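Local structure of cadherin-23 (Mus musculus, 5VH2) at residues 3-9 / 31-37; 10-16 / 97-101; 107-113 / 191-197. The protein is a calcium-binding adhesion protein whose extracellular cadherin repeats probably carry force in inner-ear mechanotransduction, as part of the tip links of hair cells. The protein carries 1 engineered substitution. Residues are numbered along the deposited sequence.

Contact 1. Residues 3-9 / 31-37. With CA (calcium ion), chain E.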
loop_
_atom_site.group_PDB
_atom_site.type_symbol
_atom_site.label_atom_id
_atom_site.label_comp_id
_atom_site.label_asym_id
_atom_site.label_seq_id
_atom_site.Cartn_x
_atom_site.Cartn_y
_atom_site.Cartn_z
ATOM N N ASP A 3 1.505 -16.286 45.642
ATOM C CA ASP A 3 0.277 -15.816 46.298
ATOM C C ASP A 3 -0.798 -15.459 45.257
ATOM O O ASP A 3 -1.938 -15.893 45.399
ATOM C CB ASP A 3 0.590 -14.714 47.339
ATOM C CG ASP A 3 -0.667 -13.945 47.861
ATOM O OD1 ASP A 3 -1.627 -14.552 48.414
ATOM O OD2 ASP A 3 -0.675 -12.685 47.778
ATOM N N GLU A 4 -0.441 -14.723 44.206
ATOM C CA GLU A 4 -1.279 -14.663 42.985
ATOM C C GLU A 4 -0.469 -14.432 41.692
ATOM O O GLU A 4 0.711 -14.076 41.716
ATOM C CB GLU A 4 -2.355 -13.570 43.103
ATOM C CG GLU A 4 -1.785 -12.168 43.085
ATOM C CD GLU A 4 -2.644 -11.176 43.783
ATOM O OE1 GLU A 4 -2.873 -10.110 43.162
ATOM O OE2 GLU A 4 -3.058 -11.463 44.940
ATOM N N ALA A 5 -1.129 -14.640 40.569
ATOM C CA ALA A 5 -0.503 -14.460 39.272
ATOM C C ALA A 5 -0.960 -13.126 38.684
ATOM O O ALA A 5 -1.960 -12.556 39.123
ATOM C CB ALA A 5 -0.864 -15.598 38.333
ATOM N N PRO A 6 -0.212 -12.630 37.682
ATOM C CA PRO A 6 -0.532 -11.359 37.033
ATOM C C PRO A 6 -1.804 -11.437 36.214
ATOM O O PRO A 6 -2.050 -12.434 35.537
ATOM C CB PRO A 6 0.671 -11.093 36.100
ATOM C CG PRO A 6 1.739 -12.001 36.588
ATOM C CD PRO A 6 1.002 -13.225 37.094
ATOM N N VAL A 7 -2.591 -10.377 36.291
ATOM C CA VAL A 7 -3.782 -10.239 35.476
ATOM C C VAL A 7 -3.618 -8.945 34.675
ATOM O O VAL A 7 -3.395 -7.878 35.268
ATOM C CB VAL A 7 -5.025 -10.122 36.363
ATOM C CG1 VAL A 7 -6.275 -9.991 35.513
ATOM C CG2 VAL A 7 -5.110 -11.326 37.289
ATOM N N PHE A 8 -3.688 -9.049 33.338
ATOM C CA PHE A 8 -3.710 -7.883 32.471
ATOM C C PHE A 8 -4.977 -7.078 32.713
ATOM O O PHE A 8 -5.974 -7.602 33.184
ATOM C CB PHE A 8 -3.609 -8.285 30.988
ATOM C CG PHE A 8 -2.216 -8.692 30.571
ATOM C CD1 PHE A 8 -1.295 -7.750 30.138
ATOM C CD2 PHE A 8 -1.827 -10.018 30.624
ATOM C CE1 PHE A 8 -0.015 -8.134 29.746
ATOM C CE2 PHE A 8 -0.555 -10.409 30.228
ATOM C CZ PHE A 8 0.358 -9.463 29.797
ATOM N N THR A 9 -4.935 -5.779 32.410
ATOM C CA THR A 9 -6.145 -4.939 32.534
ATOM C C THR A 9 -7.171 -5.200 31.449
ATOM O O THR A 9 -8.288 -4.738 31.565
ATOM C CB THR A 9 -5.838 -3.449 32.522
ATOM O OG1 THR A 9 -5.248 -3.105 31.267
ATOM C CG2 THR A 9 -4.906 -3.102 33.639
ATOM N N VAL A 31 0.489 -2.420 27.212
ATOM C CA VAL A 31 -0.182 -3.432 28.038
ATOM C C VAL A 31 0.208 -3.243 29.503
ATOM O O VAL A 31 1.210 -2.595 29.822
ATOM C CB VAL A 31 0.094 -4.899 27.580
ATOM C CG1 VAL A 31 -0.438 -5.120 26.169
ATOM C CG2 VAL A 31 1.574 -5.242 27.652
ATOM N N ARG A 32 -0.595 -3.823 30.371
ATOM C CA ARG A 32 -0.356 -3.707 31.798
ATOM C C ARG A 32 -0.988 -4.878 32.554
ATOM O O ARG A 32 -2.204 -5.129 32.428
ATOM C CB ARG A 32 -0.878 -2.370 32.352
ATOM C CG ARG A 32 -0.127 -2.028 33.624
ATOM C CD ARG A 32 -0.717 -0.946 34.497
ATOM N NE ARG A 32 -0.228 -1.184 35.853
ATOM C CZ ARG A 32 -0.642 -0.521 36.934
ATOM N NH1 ARG A 32 -1.602 0.417 36.851
ATOM N NH2 ARG A 32 -0.145 -0.857 38.126
ATOM N N ALA A 33 -0.141 -5.597 33.296
ATOM C CA ALA A 33 -0.601 -6.657 34.166
ATOM C C ALA A 33 -0.198 -6.321 35.574
ATOM O O ALA A 33 0.947 -6.002 35.834
ATOM C CB ALA A 33 -0.034 -8.006 33.761
ATOM N N THR A 34 -1.156 -6.398 36.480
ATOM C CA THR A 34 -0.949 -6.077 37.866
ATOM C C THR A 34 -0.798 -7.391 38.635
ATOM O O THR A 34 -1.460 -8.394 38.321
ATOM C CB THR A 34 -2.118 -5.249 38.387
ATOM O OG1 THR A 34 -3.332 -5.831 37.903
ATOM C CG2 THR A 34 -2.026 -3.871 37.838
ATOM N N ASP A 35 0.114 -7.353 39.606
ATOM C CA ASP A 35 0.345 -8.443 40.550
ATOM C C ASP A 35 0.510 -7.789 41.916
ATOM O O ASP A 35 1.288 -6.869 42.058
ATOM C CB ASP A 35 1.585 -9.212 40.133
ATOM C CG ASP A 35 1.704 -10.555 40.815
ATOM O OD1 ASP A 35 1.360 -10.710 42.003
ATOM O OD2 ASP A 35 2.240 -11.464 40.190
ATOM N N LYS A 36 -0.306 -8.202 42.878
ATOM C CA LYS A 36 -0.389 -7.468 44.157
ATOM C C LYS A 36 0.339 -8.206 45.273
ATOM O O LYS A 36 0.294 -7.787 46.410
ATOM C CB LYS A 36 -1.842 -7.176 44.536
ATOM C CG LYS A 36 -2.596 -6.402 43.429
ATOM C CD LYS A 36 -4.018 -5.954 43.725
ATOM C CE LYS A 36 -4.814 -6.916 44.595
ATOM N NZ LYS A 36 -4.905 -8.316 44.075
ATOM N N ASP A 37 1.095 -9.239 44.916
ATOM C CA ASP A 37 2.198 -9.720 45.750
ATOM C C ASP A 37 3.233 -8.650 45.897
ATOM O O ASP A 37 3.472 -7.897 44.962
ATOM C CB ASP A 37 2.891 -10.908 45.090
ATOM C CG ASP A 37 1.948 -12.077 44.867
ATOM O OD1 ASP A 37 0.887 -12.072 45.500
ATOM O OD2 ASP A 37 2.209 -12.959 44.031
HETATM CA CA CA E . 2.796 -13.515 42.128
#
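The Phe8 ring lies flat over the methyl of Ala33, whose CB sits 3.8 Å from the ring centroid and close to the ring normal, a CH-pi contact. Phe8 CE1 also meets Val31 CB at 3.9 Å, and Pro6 CB touches Ala33 CB at the same distance. These side chains face the interior of the sandwich, where Phe8 and Pro6 pack on Ala85 of strand 78-87. The backbones run antiparallel: Val7 N donates to Thr34 O (3.1 Å) and Thr34 N to Val7 O (2.9 Å), and Thr9 N adds a bond to Arg32 O (2.8 Å). Towards Asp3 the pairing gives way to charge and metal. Lys36 NZ forms a salt bridge with Glu4 OE1 (2.9 Å), which also accepts from Lys36 N, while Glu4 N donates to Asp37 OD2 (3.2 Å). Asp35 OD1 accepts the Asp37 amide in an Asx turn, while Asp35 OD2 faces the calcium. The ion is bound by Glu4 O (2.2 Å), Asp37 OD2 (2.1 Å) and, at longer range, Asp35 OD2 (2.9 Å); Gly41 and Asp87 complete the site. An Asp-X-Asp sequence sharing calcium with the segment leading into the first strand is the hallmark of a cadherin repeat.

Contact 2. Residues 10-16 / 97-101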
loop_
_atom_site.group_PDB
_atom_site.type_symbol
_atom_site.label_atom_id
_atom_site.label_comp_id
_atom_site.label_asym_id
_atom_site.label_seq_id
_atom_site.Cartn_x
_atom_site.Cartn_y
_atom_site.Cartn_z
ATOM N N GLN A 10 -6.787 -5.879 30.373
ATOM C CA GLN A 10 -7.757 -6.275 29.317
ATOM C C GLN A 10 -7.436 -7.679 28.780
ATOM O O GLN A 10 -6.251 -8.035 28.695
ATOM C CB GLN A 10 -7.756 -5.266 28.159
ATOM C CG GLN A 10 -8.366 -3.938 28.500
ATOM C CD GLN A 10 -8.419 -3.002 27.320
ATOM O OE1 GLN A 10 -7.591 -2.097 27.185
ATOM N NE2 GLN A 10 -9.479 -3.143 26.515
ATOM N N GLN A 11 -8.472 -8.457 28.431
ATOM C CA GLN A 11 -8.314 -9.773 27.795
ATOM C C GLN A 11 -7.761 -9.682 26.358
ATOM O O GLN A 11 -6.842 -10.419 25.991
ATOM C CB GLN A 11 -9.644 -10.537 27.788
ATOM C CG GLN A 11 -9.907 -11.253 29.096
ATOM C CD GLN A 11 -10.993 -12.310 28.994
ATOM O OE1 GLN A 11 -12.144 -11.990 29.171
ATOM N NE2 GLN A 11 -10.624 -13.578 28.791
ATOM N N GLN A 12 -8.384 -8.827 25.548
ATOM C CA GLN A 12 -7.868 -8.492 24.215
ATOM C C GLN A 12 -7.672 -6.981 24.166
ATOM O O GLN A 12 -8.625 -6.217 24.382
ATOM C CB GLN A 12 -8.809 -8.940 23.085
ATOM C CG GLN A 12 -8.181 -8.791 21.701
ATOM C CD GLN A 12 -9.195 -8.902 20.549
ATOM O OE1 GLN A 12 -9.739 -9.985 20.244
ATOM N NE2 GLN A 12 -9.463 -7.785 19.916
ATOM N N TYR A 13 -6.434 -6.556 23.911
ATOM C CA TYR A 13 -6.178 -5.147 23.626
ATOM C C TYR A 13 -6.397 -4.876 22.137
ATOM O O TYR A 13 -6.237 -5.792 21.301
ATOM C CB TYR A 13 -4.760 -4.762 24.028
ATOM C CG TYR A 13 -4.493 -4.760 25.523
ATOM C CD1 TYR A 13 -4.081 -5.908 26.187
ATOM C CD2 TYR A 13 -4.600 -3.581 26.266
ATOM C CE1 TYR A 13 -3.787 -5.892 27.553
ATOM C CE2 TYR A 13 -4.337 -3.542 27.632
ATOM C CZ TYR A 13 -3.916 -4.695 28.271
ATOM O OH TYR A 13 -3.615 -4.642 29.616
ATOM N N ASN A 14 -6.740 -3.632 21.818
ATOM C CA ASN A 14 -7.061 -3.231 20.454
ATOM C C ASN A 14 -6.319 -1.989 20.048
ATOM O O ASN A 14 -6.426 -0.940 20.705
ATOM C CB ASN A 14 -8.549 -2.935 20.298
ATOM C CG ASN A 14 -9.386 -4.182 20.279
ATOM O OD1 ASN A 14 -8.992 -5.199 19.721
ATOM N ND2 ASN A 14 -10.558 -4.106 20.880
ATOM N N ARG A 15 -5.586 -2.102 18.944
ATOM C CA ARG A 15 -5.124 -0.927 18.220
ATOM C C ARG A 15 -5.590 -0.972 16.760
ATOM O O ARG A 15 -5.076 -1.772 15.964
ATOM C CB ARG A 15 -3.604 -0.848 18.260
ATOM C CG ARG A 15 -3.024 0.309 17.440
ATOM C CD ARG A 15 -3.604 1.646 17.861
ATOM N NE ARG A 15 -3.119 2.742 17.045
ATOM C CZ ARG A 15 -1.906 3.276 17.136
ATOM N NH1 ARG A 15 -1.589 4.306 16.354
ATOM N NH2 ARG A 15 -0.984 2.751 17.934
ATOM N N LEU A 16 -6.534 -0.107 16.414
ATOM C CA LEU A 16 -7.176 -0.104 15.097
ATOM C C LEU A 16 -6.678 1.076 14.272
ATOM O O LEU A 16 -6.535 2.193 14.787
ATOM C CB LEU A 16 -8.700 -0.030 15.229
ATOM C CG LEU A 16 -9.297 -0.963 16.302
ATOM C CD1 LEU A 16 -10.778 -0.755 16.538
ATOM C CD2 LEU A 16 -8.972 -2.408 15.963
ATOM N N CYS A 97 -2.898 -12.332 27.704
ATOM C CA CYS A 97 -3.846 -11.540 26.897
ATOM C C CYS A 97 -3.486 -11.717 25.417
ATOM O O CYS A 97 -2.466 -12.354 25.075
ATOM C CB CYS A 97 -3.764 -10.055 27.266
ATOM S SG CYS A 97 -2.190 -9.259 26.878
ATOM N N SER A 98 -4.268 -11.113 24.532
ATOM C CA SER A 98 -3.807 -10.932 23.161
ATOM C C SER A 98 -3.924 -9.478 22.726
ATOM O O SER A 98 -4.546 -8.665 23.406
ATOM C CB SER A 98 -4.551 -11.877 22.216
ATOM O OG SER A 98 -4.268 -13.236 22.536
ATOM N N VAL A 99 -3.286 -9.135 21.617
ATOM C CA VAL A 99 -3.263 -7.769 21.132
ATOM C C VAL A 99 -3.618 -7.762 19.649
ATOM O O VAL A 99 -2.953 -8.426 18.837
ATOM C CB VAL A 99 -1.883 -7.124 21.356
ATOM C CG1 VAL A 99 -1.857 -5.681 20.837
ATOM C CG2 VAL A 99 -1.542 -7.129 22.838
ATOM N N TYR A 100 -4.704 -7.064 19.309
ATOM C CA TYR A 100 -5.232 -7.059 17.944
ATOM C C TYR A 100 -4.818 -5.737 17.338
ATOM O O TYR A 100 -5.191 -4.659 17.855
ATOM C CB TYR A 100 -6.762 -7.221 17.982
ATOM C CG TYR A 100 -7.525 -7.217 16.652
ATOM C CD1 TYR A 100 -7.246 -8.159 15.647
ATOM C CD2 TYR A 100 -8.623 -6.371 16.465
ATOM C CE1 TYR A 100 -7.966 -8.175 14.453
ATOM C CE2 TYR A 100 -9.354 -6.375 15.287
ATOM C CZ TYR A 100 -9.013 -7.277 14.263
ATOM O OH TYR A 100 -9.717 -7.299 13.054
ATOM N N VAL A 101 -3.995 -5.823 16.285
ATOM C CA VAL A 101 -3.611 -4.638 15.503
ATOM C C VAL A 101 -4.169 -4.751 14.083
ATOM O O VAL A 101 -3.921 -5.736 13.406
ATOM C CB VAL A 101 -2.081 -4.505 15.428
ATOM C CG1 VAL A 101 -1.689 -3.214 14.723
ATOM C CG2 VAL A 101 -1.479 -4.535 16.834
#
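Parallel pairing is the oddity here: strand 12-16 runs alongside 97-101 with only 17° between their directions, whereas the other neighbours in this sheet are antiparallel. Four backbone bonds hold the register. Ser98 N donates to Gln11 O (3.0 Å), Tyr13 N to Ser98 O (2.9 Å), Tyr100 N to Tyr13 O (2.8 Å) and Arg15 N to Tyr100 O (2.8 Å), so Tyr13 straddles Val99 with both its amide and its carbonyl. This is the arrangement of the cadherin Greek-key sandwich, in which the first strand leaves one sheet and joins the other as an edge strand beside the last strand of the repeat. Side chains alternate between the faces. Inward, Tyr13 presents its ring edge to Cys97, with SG 5.0 Å from the ring centroid and 3.8 Å from Tyr13 CE1, and its CB reaches Val99 CG2 at 4.2 Å; the hydroxyl is engaged with Thr9 and Arg32. On the outer face, Gln12 NE2 donates to Asn14 OD1 (2.6 Å), and the two amides lie against Tyr100 CB, at 3.4 Å from Gln12 NE2 and 3.5 Å from Asn14 OD1. Beyond them Leu16 CD2 bends back to Tyr100 CD2, 4.0 Å away.

Contact 3. Residues 107-113 / 191-197. With NA (sodium ion), chain H; CA (calcium ion), chain G; CA (calcium ion), chain F.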
loop_
_atom_site.group_PDB
_atom_site.type_symbol
_atom_site.label_atom_id
_atom_site.label_comp_id
_atom_site.label_asym_id
_atom_site.label_seq_id
_atom_site.Cartn_x
_atom_site.Cartn_y
_atom_site.Cartn_z
ATOM N N LEU A 107 -2.018 5.398 0.691
ATOM C CA LEU A 107 -1.576 5.434 -0.686
ATOM C C LEU A 107 -0.053 5.371 -0.761
ATOM O O LEU A 107 0.630 6.399 -0.782
ATOM C CB LEU A 107 -2.093 6.700 -1.338
ATOM C CG LEU A 107 -2.068 6.739 -2.866
ATOM C CD1 LEU A 107 -3.153 5.880 -3.521
ATOM C CD2 LEU A 107 -2.221 8.189 -3.286
ATOM N N ASP A 108 0.464 4.146 -0.828
ATOM C CA ASP A 108 1.905 3.879 -0.873
ATOM C C ASP A 108 2.321 2.866 -1.964
ATOM O O ASP A 108 3.407 2.309 -1.908
ATOM C CB ASP A 108 2.355 3.362 0.494
ATOM C CG ASP A 108 1.764 1.992 0.843
ATOM O OD1 ASP A 108 0.700 1.610 0.308
ATOM O OD2 ASP A 108 2.354 1.287 1.677
ATOM N N GLU A 109 1.457 2.627 -2.941
ATOM C CA GLU A 109 1.724 1.592 -3.943
ATOM C C GLU A 109 1.498 2.129 -5.339
ATOM O O GLU A 109 0.890 3.172 -5.499
ATOM C CB GLU A 109 0.846 0.347 -3.735
ATOM C CG GLU A 109 0.972 -0.327 -2.392
ATOM C CD GLU A 109 2.300 -1.007 -2.196
ATOM O OE1 GLU A 109 2.529 -1.499 -1.082
ATOM O OE2 GLU A 109 3.105 -1.050 -3.138
ATOM N N ALA A 110 1.958 1.363 -6.335
ATOM C CA ALA A 110 1.937 1.779 -7.733
ATOM C C ALA A 110 0.567 1.490 -8.366
ATOM O O ALA A 110 -0.469 1.596 -7.681
ATOM C CB ALA A 110 3.079 1.101 -8.498
ATOM N N VAL A 111 0.550 1.176 -9.661
ATOM C CA VAL A 111 -0.675 1.042 -10.428
ATOM C C VAL A 111 -0.469 -0.026 -11.493
ATOM O O VAL A 111 0.595 -0.048 -12.131
ATOM C CB VAL A 111 -0.932 2.339 -11.193
ATOM C CG1 VAL A 111 -2.175 2.192 -12.039
ATOM C CG2 VAL A 111 -1.030 3.517 -10.230
ATOM N N GLN A 112 -1.489 -0.860 -11.724
ATOM C CA GLN A 112 -1.470 -1.832 -12.838
ATOM C C GLN A 112 -2.356 -1.371 -13.999
ATOM O O GLN A 112 -3.395 -0.761 -13.765
ATOM C CB GLN A 112 -2.004 -3.192 -12.398
ATOM C CG GLN A 112 -1.363 -3.804 -11.178
ATOM C CD GLN A 112 -2.104 -5.045 -10.749
ATOM O OE1 GLN A 112 -1.853 -6.143 -11.250
ATOM N NE2 GLN A 112 -3.043 -4.879 -9.820
ATOM N N PHE A 113 -1.977 -1.740 -15.223
ATOM C CA PHE A 113 -2.762 -1.480 -16.435
ATOM C C PHE A 113 -3.592 -2.702 -16.816
ATOM O O PHE A 113 -3.331 -3.793 -16.354
ATOM C CB PHE A 113 -1.827 -1.143 -17.610
ATOM C CG PHE A 113 -1.139 0.172 -17.462
ATOM C CD1 PHE A 113 -1.754 1.334 -17.903
ATOM C CD2 PHE A 113 0.085 0.264 -16.837
ATOM C CE1 PHE A 113 -1.144 2.576 -17.765
ATOM C CE2 PHE A 113 0.708 1.502 -16.686
ATOM C CZ PHE A 113 0.093 2.657 -17.157
ATOM N N ALA A 191 0.149 6.731 -15.916
ATOM C CA ALA A 191 -1.020 6.632 -15.043
ATOM C C ALA A 191 -0.626 7.107 -13.644
ATOM O O ALA A 191 0.192 6.476 -12.951
ATOM C CB ALA A 191 -1.505 5.189 -14.994
ATOM N N ASP A 192 -1.174 8.247 -13.238
ATOM C CA ASP A 192 -0.849 8.856 -11.938
ATOM C C ASP A 192 -1.973 8.563 -10.945
ATOM O O ASP A 192 -3.156 8.770 -11.262
ATOM C CB ASP A 192 -0.699 10.362 -12.098
ATOM C CG ASP A 192 0.441 10.758 -13.082
ATOM O OD1 ASP A 192 1.615 10.406 -12.795
ATOM O OD2 ASP A 192 0.199 11.447 -14.120
ATOM N N ASP A 193 -1.622 8.091 -9.760
ATOM C CA ASP A 193 -2.634 7.765 -8.734
ATOM C C ASP A 193 -2.723 8.848 -7.647
ATOM O O ASP A 193 -3.480 8.713 -6.670
ATOM C CB ASP A 193 -2.331 6.400 -8.071
ATOM C CG ASP A 193 -0.998 6.384 -7.326
ATOM O OD1 ASP A 193 -0.137 7.285 -7.510
ATOM O OD2 ASP A 193 -0.842 5.426 -6.549
ATOM N N GLY A 194 -1.918 9.895 -7.811
ATOM C CA GLY A 194 -1.754 10.906 -6.763
ATOM C C GLY A 194 -0.781 10.486 -5.674
ATOM O O GLY A 194 -0.724 11.092 -4.597
ATOM N N GLY A 195 0.003 9.450 -5.956
ATOM C CA GLY A 195 0.822 8.823 -4.954
ATOM C C GLY A 195 2.290 9.203 -5.069
ATOM O O GLY A 195 2.679 10.006 -5.942
ATOM N N PRO A 196 3.137 8.491 -4.300
ATOM C CA PRO A 196 4.584 8.646 -4.326
ATOM C C PRO A 196 5.296 8.019 -5.562
ATOM O O PRO A 196 6.234 8.645 -6.113
ATOM C CB PRO A 196 5.028 7.925 -3.050
ATOM C CG PRO A 196 3.956 6.893 -2.791
ATOM C CD PRO A 196 2.692 7.383 -3.418
ATOM N N LYS A 197 4.858 6.830 -5.970
ATOM C CA LYS A 197 5.751 5.912 -6.682
ATOM C C LYS A 197 6.408 6.450 -7.947
ATOM O O LYS A 197 5.884 7.360 -8.567
ATOM C CB LYS A 197 5.049 4.575 -6.989
ATOM C CG LYS A 197 4.798 3.746 -5.711
ATOM C CD LYS A 197 6.054 3.209 -5.031
ATOM C CE LYS A 197 5.754 1.834 -4.411
ATOM N NZ LYS A 197 6.745 1.422 -3.370
HETATM NA NA NA H . -1.360 3.027 -6.192
HETATM CA CA CA G . 1.308 -0.915 0.817
HETATM CA CA CA F . -1.629 0.892 0.691
#
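Asp193 adopts a p rotamer that swings its carboxylate across to residues 107-113, placing OD2 2.5 Å from the sodium ion, which is also bound by Glu109 O (2.4 Å) and Ala110 O (2.2 Å). Asp193 OD1 accepts weakly from Gly195 N (2.7 Å) within the turn; at Gly194's backbone angles a CB would jam against Asp193 O. Leu107, in t,p, spreads over this turn, with CD2 3.5 Å from Gly195 CA. Val111, in t, sets CG2 3.8 Å from Asp193 CB, and the m rotamer of Phe113 brings CZ to 3.7 Å from Ala191 CB. Turned away from 191-197, Asp108 (p) chelates one calcium through OD1 and OD2, both at 2.6 Å, and bridges with OD1 to the second (2.5 Å); Glu109 (m,m) folds so that OE1 reaches the first at 2.3 Å. Lys197, likewise m,m, lies along the backbone, its CG 3.7 Å from Glu109 C, while its NZ stays 4.4 Å from Glu109 OE2, beyond a salt bridge. Glu109 O and Asp193 OD2, two acceptors only 3.0 Å apart, are reconciled by the sodium they share. Polar cohesion between these segments therefore rests on a bound cation, with Asp141 and the engineered Asp139 completing its site.

Overall arrangement
Contacts 1 and 2 share one cadherin repeat, centres about 17 Å apart, joined as the chain passes from strand 7-8 to strand 12-19 in the other sheet. They touch through the core: Tyr13 OH lies 3.2 Å from Arg32 N, a probable hydrogen bond, and Phe8 CD1 3.7 Å from Cys97 SG. Contact 3, in the next repeat, lies about 48 Å from contact 1 and 32 Å from contact 2 between centres. By position, Glu4 and Asp87 at the calcium of contact 1 appear equivalent to Glu109 and Asp193 at the sodium of contact 3, whose site includes the engineered Asp139. Glu20 and Glu74 of the first repeat share both calcium ions of Asp108, tying the repeats together.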